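PDB 6I9A: Lys-gingipain W83, which is the catalytic part of a secreted cysteine protease that cleaves proteins after lysine and may act as a virulence factor of Porphyromonas gingivalis. Local coordinates for residues 65-70 with 75-80; 87-92 with 118-123; 100-105 with 356-361; 106-109 with 114-117; 335-340 with 348-353. One frame throughout, in Å; residues are numbered along the deposited sequence.

Contact 1 (65-70 with 75-80)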
# COMPACT_ATOMS: atom_id res chain seq x y z
N LYS A 65 12.19 -15.43 12.18
CA LYS A 65 11.90 -16.85 12.41
C LYS A 65 10.52 -17.20 11.85
O LYS A 65 10.37 -18.24 11.21
CB LYS A 65 12.02 -17.16 13.90
CG LYS A 65 11.70 -18.60 14.24
CD LYS A 65 11.86 -18.88 15.74
CE LYS A 65 12.06 -20.35 16.06
NZ LYS A 65 11.02 -21.23 15.46
N LYS A 66 9.53 -16.32 12.03
CA LYS A 66 8.22 -16.57 11.44
C LYS A 66 8.31 -16.69 9.92
O LYS A 66 7.67 -17.55 9.33
CB LYS A 66 7.23 -15.46 11.77
CG LYS A 66 6.63 -15.55 13.16
CD LYS A 66 5.64 -16.72 13.20
CE LYS A 66 4.98 -16.90 14.55
NZ LYS A 66 3.83 -17.85 14.39
N TYR A 67 9.08 -15.78 9.26
CA TYR A 67 9.19 -15.88 7.81
C TYR A 67 9.87 -17.21 7.43
O TYR A 67 9.39 -17.90 6.53
CB TYR A 67 10.02 -14.68 7.29
CG TYR A 67 10.19 -14.83 5.81
CD1 TYR A 67 11.32 -15.44 5.28
CD2 TYR A 67 9.16 -14.45 4.92
CE1 TYR A 67 11.41 -15.73 3.92
CE2 TYR A 67 9.24 -14.75 3.56
CZ TYR A 67 10.38 -15.37 3.06
OH TYR A 67 10.50 -15.65 1.71
N ASN A 68 11.03 -17.50 8.04
CA ASN A 68 11.76 -18.71 7.66
C ASN A 68 10.97 -19.98 7.91
O ASN A 68 10.98 -20.88 7.08
CB ASN A 68 13.09 -18.73 8.40
CG ASN A 68 14.07 -17.71 7.84
OD1 ASN A 68 14.13 -17.46 6.63
ND2 ASN A 68 14.91 -17.16 8.70
N ASP A 69 10.26 -20.02 9.06
CA ASP A 69 9.44 -21.19 9.36
C ASP A 69 8.27 -21.29 8.38
O ASP A 69 7.97 -22.37 7.88
CB ASP A 69 8.89 -21.14 10.79
CG ASP A 69 9.91 -21.37 11.89
OD1 ASP A 69 11.03 -21.84 11.57
OD2 ASP A 69 9.59 -21.09 13.07
N GLY A 70 7.68 -20.15 8.02
CA GLY A 70 6.58 -20.20 7.08
C GLY A 70 7.04 -20.65 5.70
O GLY A 70 6.41 -21.49 5.03
N ALA A 75 4.37 -21.72 3.16
CA ALA A 75 3.35 -20.80 3.66
C ALA A 75 4.02 -19.52 4.15
O ALA A 75 3.77 -19.07 5.26
CB ALA A 75 2.57 -21.48 4.78
N ALA A 76 4.91 -18.95 3.34
CA ALA A 76 5.56 -17.73 3.77
C ALA A 76 4.57 -16.57 3.90
O ALA A 76 3.65 -16.43 3.09
CB ALA A 76 6.63 -17.33 2.77
N PRO A 77 4.72 -15.72 4.91
CA PRO A 77 3.92 -14.47 4.93
C PRO A 77 4.20 -13.67 3.65
O PRO A 77 5.34 -13.60 3.20
CB PRO A 77 4.43 -13.74 6.17
CG PRO A 77 5.19 -14.78 7.01
CD PRO A 77 5.71 -15.75 6.01
N VAL A 78 3.14 -13.06 3.10
CA VAL A 78 3.22 -12.10 2.00
C VAL A 78 3.44 -10.69 2.59
O VAL A 78 4.28 -9.95 2.10
CB VAL A 78 1.89 -12.18 1.18
CG1 VAL A 78 1.87 -11.06 0.13
CG2 VAL A 78 1.77 -13.59 0.52
N PHE A 79 2.61 -10.34 3.56
CA PHE A 79 2.65 -9.05 4.21
C PHE A 79 3.15 -9.14 5.62
O PHE A 79 2.87 -10.11 6.34
CB PHE A 79 1.25 -8.42 4.30
CG PHE A 79 0.66 -8.03 2.96
CD1 PHE A 79 1.05 -6.85 2.32
CD2 PHE A 79 -0.29 -8.84 2.34
CE1 PHE A 79 0.49 -6.51 1.08
CE2 PHE A 79 -0.84 -8.49 1.11
CZ PHE A 79 -0.40 -7.36 0.47
N LEU A 80 3.81 -8.07 6.04
CA LEU A 80 4.20 -7.79 7.42
C LEU A 80 3.58 -6.46 7.81
O LEU A 80 3.95 -5.44 7.28
CB LEU A 80 5.74 -7.77 7.56
CG LEU A 80 6.25 -7.30 8.91
CD1 LEU A 80 5.84 -8.26 10.05
CD2 LEU A 80 7.78 -7.16 8.88

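Contact 2 (87-92 with 118-123)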
# COMPACT_ATOMS: atom_id res chain seq x y z
N ASP A 87 7.83 4.14 19.72
CA ASP A 87 7.87 3.89 21.18
C ASP A 87 7.59 2.40 21.46
O ASP A 87 7.93 1.92 22.55
CB ASP A 87 6.86 4.75 21.92
CG ASP A 87 5.41 4.65 21.53
OD1 ASP A 87 5.10 4.20 20.37
OD2 ASP A 87 4.57 4.99 22.37
N VAL A 88 7.01 1.65 20.52
CA VAL A 88 6.71 0.23 20.73
C VAL A 88 7.44 -0.67 19.69
O VAL A 88 7.82 -1.79 20.02
CB VAL A 88 5.22 -0.13 20.84
CG1 VAL A 88 4.56 0.45 22.08
CG2 VAL A 88 4.45 0.25 19.60
N ILE A 89 7.61 -0.20 18.44
CA ILE A 89 8.35 -0.98 17.42
C ILE A 89 9.34 0.00 16.85
O ILE A 89 8.97 0.91 16.10
CB ILE A 89 7.43 -1.61 16.36
CG1 ILE A 89 6.43 -2.58 16.99
CG2 ILE A 89 8.30 -2.33 15.31
CD1 ILE A 89 5.28 -3.00 16.00
N SER A 90 10.59 -0.03 17.30
CA SER A 90 11.48 1.10 17.07
C SER A 90 11.98 1.31 15.66
O SER A 90 12.36 2.44 15.34
CB SER A 90 12.70 1.02 17.98
OG SER A 90 13.42 -0.16 17.68
N GLY A 91 12.06 0.27 14.86
CA GLY A 91 12.89 0.33 13.66
C GLY A 91 14.37 0.45 14.06
O GLY A 91 14.74 0.28 15.24
N GLU A 92 15.25 0.73 13.09
CA GLU A 92 16.66 0.94 13.42
C GLU A 92 17.20 1.92 12.41
O GLU A 92 16.55 2.23 11.40
CB GLU A 92 17.47 -0.37 13.47
CG GLU A 92 17.61 -1.07 12.12
CD GLU A 92 18.29 -2.41 12.29
OE1 GLU A 92 17.65 -3.36 12.80
OE2 GLU A 92 19.47 -2.51 11.90
N THR A 118 6.02 -4.80 3.67
CA THR A 118 5.93 -4.27 5.00
C THR A 118 5.32 -2.91 5.02
O THR A 118 5.69 -2.03 4.21
CB THR A 118 7.36 -4.25 5.60
OG1 THR A 118 7.85 -5.61 5.59
CG2 THR A 118 7.41 -3.73 7.01
N PHE A 119 4.44 -2.67 5.98
CA PHE A 119 3.85 -1.35 6.18
C PHE A 119 3.68 -1.14 7.65
O PHE A 119 3.62 -2.10 8.43
CB PHE A 119 2.53 -1.19 5.40
CG PHE A 119 1.48 -2.23 5.76
CD1 PHE A 119 0.58 -1.99 6.80
CD2 PHE A 119 1.34 -3.40 5.00
CE1 PHE A 119 -0.43 -2.89 7.07
CE2 PHE A 119 0.35 -4.32 5.33
CZ PHE A 119 -0.54 -4.05 6.34
N ARG A 120 3.53 0.13 8.04
CA ARG A 120 3.41 0.50 9.44
C ARG A 120 2.18 1.34 9.66
O ARG A 120 2.05 2.44 9.11
CB ARG A 120 4.68 1.23 9.93
CG ARG A 120 4.58 1.76 11.36
CD ARG A 120 5.80 2.55 11.76
NE ARG A 120 6.99 1.72 11.94
CZ ARG A 120 7.54 1.46 13.13
NH1 ARG A 120 6.89 1.77 14.27
NH2 ARG A 120 8.71 0.85 13.19
N MET A 121 1.24 0.82 10.47
CA MET A 121 0.07 1.53 10.94
C MET A 121 0.54 2.28 12.17
O MET A 121 0.44 1.78 13.30
CB MET A 121 -1.05 0.54 11.25
CG MET A 121 -1.39 -0.38 10.07
SD MET A 121 -2.54 0.38 8.92
CE MET A 121 -3.95 -0.03 9.74
N SER A 122 1.15 3.45 11.98
CA SER A 122 1.74 4.20 13.10
C SER A 122 0.68 5.04 13.79
O SER A 122 0.07 5.93 13.17
CB SER A 122 2.87 5.10 12.60
OG SER A 122 3.33 5.78 13.76
N ALA A 123 0.48 4.78 15.08
CA ALA A 123 -0.50 5.48 15.89
C ALA A 123 0.08 5.73 17.25
O ALA A 123 0.86 4.91 17.74
CB ALA A 123 -1.77 4.63 16.01
O HOH W 1 2.65 3.44 19.46

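Contact 3 (100-105 with 356-361)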
# COMPACT_ATOMS: atom_id res chain seq x y z
N VAL A 100 15.79 6.40 10.49
CA VAL A 100 15.01 5.21 10.85
C VAL A 100 14.55 4.48 9.60
O VAL A 100 14.16 5.08 8.58
CB VAL A 100 13.84 5.60 11.80
CG1 VAL A 100 12.74 6.41 11.08
CG2 VAL A 100 13.27 4.36 12.50
N THR A 101 14.50 3.14 9.72
CA THR A 101 13.97 2.27 8.68
C THR A 101 13.34 1.07 9.34
O THR A 101 13.77 0.59 10.40
CB THR A 101 15.05 1.81 7.66
OG1 THR A 101 14.47 1.08 6.58
CG2 THR A 101 16.16 0.94 8.28
N ASP A 102 12.36 0.53 8.61
CA ASP A 102 11.72 -0.75 8.92
C ASP A 102 12.25 -1.85 8.00
O ASP A 102 11.83 -3.00 8.11
CB ASP A 102 10.19 -0.67 8.75
CG ASP A 102 9.50 0.09 9.86
OD1 ASP A 102 10.09 0.16 10.96
OD2 ASP A 102 8.36 0.61 9.62
N LEU A 103 13.21 -1.52 7.11
CA LEU A 103 13.66 -2.52 6.13
C LEU A 103 14.12 -3.80 6.79
O LEU A 103 13.86 -4.90 6.23
CB LEU A 103 14.83 -1.94 5.31
CG LEU A 103 15.40 -2.92 4.25
CD1 LEU A 103 14.39 -3.34 3.21
CD2 LEU A 103 16.62 -2.32 3.58
N TYR A 104 14.86 -3.69 7.90
CA TYR A 104 15.51 -4.90 8.44
C TYR A 104 14.54 -5.82 9.20
O TYR A 104 14.91 -6.96 9.46
CB TYR A 104 16.73 -4.50 9.24
CG TYR A 104 17.73 -3.89 8.26
CD1 TYR A 104 17.99 -2.52 8.28
CD2 TYR A 104 18.30 -4.66 7.26
CE1 TYR A 104 18.82 -1.92 7.33
CE2 TYR A 104 19.13 -4.08 6.30
CZ TYR A 104 19.39 -2.72 6.34
OH TYR A 104 20.16 -2.14 5.36
N TYR A 105 13.31 -5.38 9.43
CA TYR A 105 12.30 -6.35 9.87
C TYR A 105 11.91 -7.27 8.71
O TYR A 105 11.64 -8.45 8.91
CB TYR A 105 11.03 -5.64 10.37
CG TYR A 105 11.25 -4.83 11.64
CD1 TYR A 105 11.82 -5.42 12.78
CD2 TYR A 105 10.89 -3.49 11.70
CE1 TYR A 105 12.03 -4.67 13.94
CE2 TYR A 105 11.10 -2.73 12.85
CZ TYR A 105 11.67 -3.33 13.98
OH TYR A 105 11.90 -2.59 15.11
N ALA A 356 15.07 3.69 2.51
CA ALA A 356 14.46 5.01 2.62
C ALA A 356 12.93 5.00 2.58
O ALA A 356 12.28 5.63 3.41
CB ALA A 356 14.97 5.90 1.48
N TYR A 357 12.37 4.36 1.54
CA TYR A 357 10.92 4.46 1.30
C TYR A 357 10.13 3.56 2.21
O TYR A 357 10.54 2.40 2.50
CB TYR A 357 10.61 4.23 -0.18
CG TYR A 357 10.63 5.53 -0.98
CD1 TYR A 357 11.82 6.03 -1.53
CD2 TYR A 357 9.49 6.30 -1.11
CE1 TYR A 357 11.83 7.24 -2.22
CE2 TYR A 357 9.50 7.49 -1.82
CZ TYR A 357 10.67 7.95 -2.38
OH TYR A 357 10.61 9.13 -3.10
N HIS A 358 9.01 4.08 2.69
CA HIS A 358 8.12 3.33 3.58
C HIS A 358 6.69 3.55 3.19
O HIS A 358 6.33 4.59 2.65
CB HIS A 358 8.30 3.87 5.03
CG HIS A 358 9.61 3.46 5.65
ND1 HIS A 358 10.78 4.09 5.33
CD2 HIS A 358 9.88 2.45 6.52
CE1 HIS A 358 11.74 3.45 6.02
NE2 HIS A 358 11.24 2.45 6.74
N VAL A 359 5.86 2.56 3.60
CA VAL A 359 4.42 2.72 3.63
C VAL A 359 4.01 2.99 5.09
O VAL A 359 4.32 2.17 5.99
CB VAL A 359 3.67 1.49 3.11
CG1 VAL A 359 2.14 1.72 3.23
CG2 VAL A 359 4.03 1.17 1.64
N LEU A 360 3.27 4.07 5.29
CA LEU A 360 2.55 4.38 6.55
C LEU A 360 1.06 4.24 6.24
O LEU A 360 0.59 4.59 5.14
CB LEU A 360 2.89 5.78 7.06
CG LEU A 360 4.34 5.89 7.56
CD1 LEU A 360 4.84 7.33 7.57
CD2 LEU A 360 4.45 5.29 8.97
N GLY A 361 0.31 3.67 7.18
CA GLY A 361 -1.05 3.26 6.87
C GLY A 361 -1.03 1.88 6.21
O GLY A 361 -0.09 1.10 6.40
O HOH W 2 6.91 0.63 7.29

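Contact 4 (106-109 with 114-117). With CA (calcium ion), chain G.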
# COMPACT_ATOMS: atom_id res chain seq x y z
N SER A 106 11.86 -6.71 7.49
CA SER A 106 11.41 -7.38 6.24
C SER A 106 12.53 -8.11 5.51
O SER A 106 12.23 -9.06 4.77
CB SER A 106 10.77 -6.35 5.29
OG SER A 106 11.66 -5.48 4.61
N ALA A 107 13.76 -7.70 5.67
CA ALA A 107 14.90 -8.23 4.94
C ALA A 107 15.46 -9.34 5.77
O ALA A 107 16.18 -9.09 6.75
CB ALA A 107 15.92 -7.11 4.68
N VAL A 108 15.12 -10.57 5.40
CA VAL A 108 15.43 -11.72 6.26
C VAL A 108 16.75 -12.40 5.86
O VAL A 108 17.59 -12.69 6.73
CB VAL A 108 14.28 -12.73 6.26
CG1 VAL A 108 14.58 -13.92 7.17
CG2 VAL A 108 12.97 -12.07 6.68
N ASP A 109 16.95 -12.63 4.56
CA ASP A 109 18.20 -13.21 4.09
C ASP A 109 19.22 -12.07 3.92
O ASP A 109 19.00 -10.94 4.40
CB ASP A 109 18.01 -14.12 2.87
CG ASP A 109 17.31 -13.52 1.67
OD1 ASP A 109 17.41 -12.32 1.48
OD2 ASP A 109 16.68 -14.28 0.94
N PRO A 114 13.49 -6.84 0.54
CA PRO A 114 12.56 -7.46 1.50
C PRO A 114 12.05 -8.82 1.07
O PRO A 114 11.84 -9.07 -0.14
CB PRO A 114 11.37 -6.48 1.55
CG PRO A 114 11.97 -5.17 1.11
CD PRO A 114 12.98 -5.54 0.06
N GLU A 115 11.74 -9.66 2.06
CA GLU A 115 11.03 -10.94 1.86
C GLU A 115 9.53 -10.79 1.94
O GLU A 115 8.84 -11.71 1.51
CB GLU A 115 11.50 -11.96 2.93
CG GLU A 115 12.68 -12.81 2.43
CD GLU A 115 13.86 -11.99 1.95
OE1 GLU A 115 14.01 -11.87 0.71
OE2 GLU A 115 14.61 -11.43 2.78
N MET A 116 9.04 -9.68 2.54
CA MET A 116 7.64 -9.44 2.78
C MET A 116 7.31 -8.00 2.44
O MET A 116 8.15 -7.12 2.70
CB MET A 116 7.29 -9.68 4.26
CG MET A 116 7.42 -11.15 4.68
SD MET A 116 7.48 -11.36 6.49
CE MET A 116 9.19 -10.84 6.81
N TYR A 117 6.09 -7.73 2.00
CA TYR A 117 5.61 -6.35 1.86
C TYR A 117 5.28 -5.80 3.22
O TYR A 117 4.37 -6.32 3.90
CB TYR A 117 4.34 -6.35 1.01
CG TYR A 117 4.51 -6.42 -0.49
CD1 TYR A 117 5.68 -5.94 -1.12
CD2 TYR A 117 3.47 -6.84 -1.30
CE1 TYR A 117 5.78 -5.91 -2.51
CE2 TYR A 117 3.56 -6.82 -2.69
CZ TYR A 117 4.72 -6.33 -3.29
OH TYR A 117 4.84 -6.30 -4.66
CA CA G . 16.06 -10.53 0.95
O HOH W 3 17.14 -9.61 2.91
O HOH W 4 16.03 -11.07 -1.38

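Contact 5 (335-340 with 348-353)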
# COMPACT_ATOMS: atom_id res chain seq x y z
N ALA A 335 12.81 0.16 -10.07
CA ALA A 335 13.28 1.02 -11.16
C ALA A 335 14.56 1.75 -10.75
O ALA A 335 15.49 1.87 -11.57
CB ALA A 335 12.18 2.01 -11.53
N ALA A 336 14.62 2.27 -9.51
CA ALA A 336 15.84 2.94 -9.07
C ALA A 336 17.01 1.94 -9.06
O ALA A 336 18.16 2.32 -9.31
CB ALA A 336 15.62 3.53 -7.69
N THR A 337 16.72 0.65 -8.72
CA THR A 337 17.77 -0.36 -8.70
C THR A 337 18.19 -0.67 -10.12
O THR A 337 19.41 -0.79 -10.42
CB THR A 337 17.22 -1.62 -8.00
OG1 THR A 337 16.77 -1.27 -6.67
CG2 THR A 337 18.31 -2.67 -7.83
N HIS A 338 17.24 -0.86 -11.03
CA HIS A 338 17.55 -1.18 -12.41
C HIS A 338 18.40 -0.09 -13.04
O HIS A 338 19.33 -0.38 -13.81
CB HIS A 338 16.23 -1.38 -13.22
CG HIS A 338 16.44 -1.89 -14.58
ND1 HIS A 338 17.01 -3.12 -14.80
CD2 HIS A 338 16.09 -1.34 -15.76
CE1 HIS A 338 16.99 -3.29 -16.12
NE2 HIS A 338 16.43 -2.23 -16.73
N ALA A 339 18.11 1.19 -12.73
CA ALA A 339 18.90 2.31 -13.26
C ALA A 339 20.38 2.13 -12.95
O ALA A 339 21.24 2.33 -13.80
CB ALA A 339 18.35 3.61 -12.69
N GLY A 340 20.68 1.73 -11.69
CA GLY A 340 22.08 1.47 -11.32
C GLY A 340 22.64 0.29 -12.11
O GLY A 340 23.79 0.31 -12.58
N ILE A 348 22.43 8.21 -5.37
CA ILE A 348 22.63 7.71 -4.01
C ILE A 348 22.66 6.18 -3.91
O ILE A 348 23.23 5.66 -2.96
CB ILE A 348 21.53 8.29 -3.07
CG1 ILE A 348 21.87 8.19 -1.56
CG2 ILE A 348 20.14 7.69 -3.35
CD1 ILE A 348 23.06 9.03 -1.16
N GLY A 349 22.04 5.47 -4.85
CA GLY A 349 22.17 4.02 -4.81
C GLY A 349 20.93 3.29 -4.34
O GLY A 349 20.11 3.81 -3.57
N ALA A 350 20.82 2.05 -4.79
CA ALA A 350 19.65 1.22 -4.54
C ALA A 350 19.51 0.90 -3.06
O ALA A 350 18.36 0.89 -2.56
CB ALA A 350 19.73 -0.06 -5.34
N HIS A 351 20.58 0.48 -2.39
CA HIS A 351 20.45 0.06 -1.00
C HIS A 351 19.77 1.19 -0.17
O HIS A 351 18.86 0.94 0.62
CB HIS A 351 21.82 -0.34 -0.47
CG HIS A 351 21.80 -0.99 0.88
ND1 HIS A 351 22.96 -1.57 1.38
CD2 HIS A 351 20.80 -1.20 1.77
CE1 HIS A 351 22.65 -2.08 2.57
NE2 HIS A 351 21.35 -1.90 2.85
N TYR A 352 20.26 2.41 -0.36
CA TYR A 352 19.68 3.56 0.30
C TYR A 352 18.17 3.62 0.04
O TYR A 352 17.39 3.86 0.96
CB TYR A 352 20.38 4.83 -0.22
CG TYR A 352 19.93 6.12 0.42
CD1 TYR A 352 18.74 6.72 0.03
CD2 TYR A 352 20.75 6.80 1.31
CE1 TYR A 352 18.36 7.95 0.55
CE2 TYR A 352 20.38 8.03 1.84
CZ TYR A 352 19.19 8.60 1.46
OH TYR A 352 18.88 9.85 1.94
N TYR A 353 17.75 3.46 -1.23
CA TYR A 353 16.30 3.55 -1.56
C TYR A 353 15.48 2.48 -0.86
O TYR A 353 14.40 2.80 -0.34
CB TYR A 353 16.05 3.55 -3.08
CG TYR A 353 15.85 4.98 -3.55
CD1 TYR A 353 14.63 5.40 -4.07
CD2 TYR A 353 16.85 5.94 -3.37
CE1 TYR A 353 14.41 6.74 -4.39
CE2 TYR A 353 16.61 7.29 -3.61
CZ TYR A 353 15.39 7.68 -4.12
OH TYR A 353 15.17 9.00 -4.38

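Contact 1 (65-70 with 75-80)
K66 O comes only loosely near P77 CD, at 4.3 Å. The K66 side chain leads away, and NZ bonds to D43. Y67 does most of the side-chain work. Its CG is anti to the backbone N (chi1 177°), which sends the ring out from the helix toward the incoming chain. CD2 of Y67 lies 3.8 Å from P77 CD. CE2 of Y67 lies 3.8 Å from A76 CB. The tyrosine and proline side chains cross obliquely, and the ring meets both partners at a slant. G70 brings the two backbones together, with its CA 4.3 Å from A76 CA. Having no side chain, it lets the chain fold back closely. G70 O accepts from A75 N at 2.8 Å, with an N-H...O angle of 150°. The donor sits 38° above the carbonyl plane. Across the turn the contact is therefore one backbone bond, followed by apolar packing on Y67. Y67 also touches E115 and M116 of the calcium loop. Helix 56-72 runs here into strand 79-83, completing a beta-alpha-beta crossover from strand 40-46. Strand 79-83 then lies in the parallel sheet between strands 14-20 and 117-121.

Contact 2 (87-92 with 118-123)
The guanidinium of R120 meets I89 with its edge. I89 O lies in the guanidinium plane, in front of NH1 and NH2. G91 N is also near that plane, 3.8 Å from R120 NH2, but makes no bond to it. No atom of 87-92 stacks on a face of the group. R120 NH1 and NH2 both donate to I89 O, each at 2.9 Å, so one carbonyl is gripped end-on by two nitrogens. They reach it differently. NH1 lies in the carbonyl plane on a lone pair, while NH2 stands 52° above that plane. The R120 chain is extended at first and bends at chi3 (-70°), which turns its head onto the loop. I89 CG2 packs 3.8 Å from R120 NH2. R120 belongs to strand 117-121, the last strand of the parallel sheet, and its backbone pairs with V359 and G361. Through it, the loop after strand 79-83 is tied to that sheet edge. NH2 also forms a salt bridge with D102, and NH1 bonds to G84 O. G91 N is taken by Y105 OH. A water lies 2.7 Å from D87 OD1 and 2.9 Å from A123 O. The R120 side chain is about 7 Å from a calcium ion bound by D85, F254 and E263.

Contact 3 (100-105 with 356-361)
H358 turns its ring toward T101 and D102 through a chi1 of -72°, with CG anti to its own carbonyl carbon. Together with the ring rotation, chi2 77°, that torsion aims NE2 at the backbone of the other segment. D102 N donates to H358 NE2 at 2.9 Å, with an N-H...N angle of 159°. The donor lies almost exactly in the ring plane. The other ring nitrogen, H358 ND1, donates to A356 O at 2.9 Å. Both nitrogens are thus used, one as acceptor and one as donor. This is consistent with a neutral imidazole protonated at ND1. T101 comes up to the ring edge, with its CA 3.4 Å from H358 NE2. T101 OG1 is engaged along its own chain, accepting from L103 N at 2.9 Å. This is a capping bond for the turn that leads into helix 103-106, and OG1 also bonds to E355 O. D102 CB packs 3.8 Å from H358 CD2, and the carboxylate plane is steeply inclined to the ring. While D102 OD1 is taken by R120, D102 OD2 accepts from a water at 2.7 Å. The same water donates to V359 O at 3.3 Å. All the touching residues are buried. Strand 357-361 is the antiparallel strand of the mixed sheet, beside strand 273-279. Its other edge faces strand 117-121 of the parallel sheet. Strand 100-101 pairs with 92-93, and Y104 and Y105 beyond it pack against helix 56-72.

Contact 4 (106-109 with 114-117)
E115 is held to 106-109 through both its backbone and its carboxylate. E115 N donates to S106 O at 2.8 Å, nearly straight at 171°. The donor stands above the plane of the S106 carbonyl. E115 OE2 accepts two backbone donors. V108 N reaches OE2 at 2.8 Å, nearly in line with its C-O bond. D109 N reaches the same OE2 at 3.2 Å, from 48° above the carboxylate plane. The E115 chain bends at chi2 (55°), which folds the carboxylate back over 108-109. OE1 and OE2 of E115 each bind the calcium ion at 2.5 Å, so OE2 serves two amides and the metal at once. Together with the metal, the two N-H groups probably restrict the rotation of the carboxylate. This is a calcium-binding loop between helix 103-106 and strand 117-121. It supplies alternate residues: D109, D111, F113 and E115. D109 OD1 binds the calcium at 2.3 Å. Two waters bind the calcium at 2.4 Å, and D111 OD1 and the backbone O of F113 complete seven oxygens. One of the two waters also donates to D109 O, at 2.7 Å. The close approach of D109 OD1 and E115 OE2 reflects their shared metal, which would offset the repulsion expected between the two carboxylates. S106 OG bonds to L103 O, while P114 CB packs against it from the other segment. Beside the polar site, V108 CG2 meets M116 CE at 4.0 Å. Helix 56-72 borders this apolar side, with H64 and N68 on V108.

Contact 5 (335-340 with 348-353)
Two helical backbones come closest where T337 CA lies 4.8 Å from A350 CA, with no hydrogen bond between the segments. A350 turns its methyl group toward the neighbouring helix. A350 CB lies 3.5 Å from T337 OG1 and 3.9 Å from T337 CG2, so it touches both branches of the threonine. In T337 the chi1 of -57° sets OG1 beside the backbone N. There the hydroxyl bonds to N333 O, one turn back in the same helix, and also to W354 NE1. Its polar end is satisfied even though the partner across the contact is a methyl. One turn on in the second helix, Y353 CD1 lies 4.2 Å from CB of A336, the residue before T337. The methyl approaches the ring at a slant. Small residues, A336 and A350, let the helices 325-342 and 350-356 pack closely. The two follow each other in the chain of the catalytic domain, joined by a loop that ends at the N-cap of the second. That N-cap is G349, whose phi of 106° suits glycine. Its carbonyl O starts the new helix with a weak bond from Y353 N, 3.3 Å away. Just before the helix, I348 N and G349 N both donate to E287 OE2, and Y353 OH bonds to D288 and to Y284 N, so both ends of the segment are tied to the region of helix 285-293. The Y353 side chain is about 6 Å from the bound inhibitor and about 8 Å from that of the nucleophile C249.

Contacts 1 and 4 are neighbours, their centres about 9 Å apart. Backbone bonds join V78 and L80 of contact 1 to Y117 of contact 4. Contacts 2 and 3 have centres about 8 Å apart and are linked by the salt bridge of R120 NH2 to D102 OD1, 2.7 Å long. The same R120 thus links the loop, the capped turn and both sheets. Contact 4 meets contact 3 where P114 packs on L103. Contact 5 joins contact 3 through H351 NE2 and Y104 OH, 2.8 Å apart. Contacts 4 and 5 do not touch, their nearest atoms about 8 Å apart, and contact 5 is the one beside the active site. Calcium ions lie in contact 4 and beside contact 2.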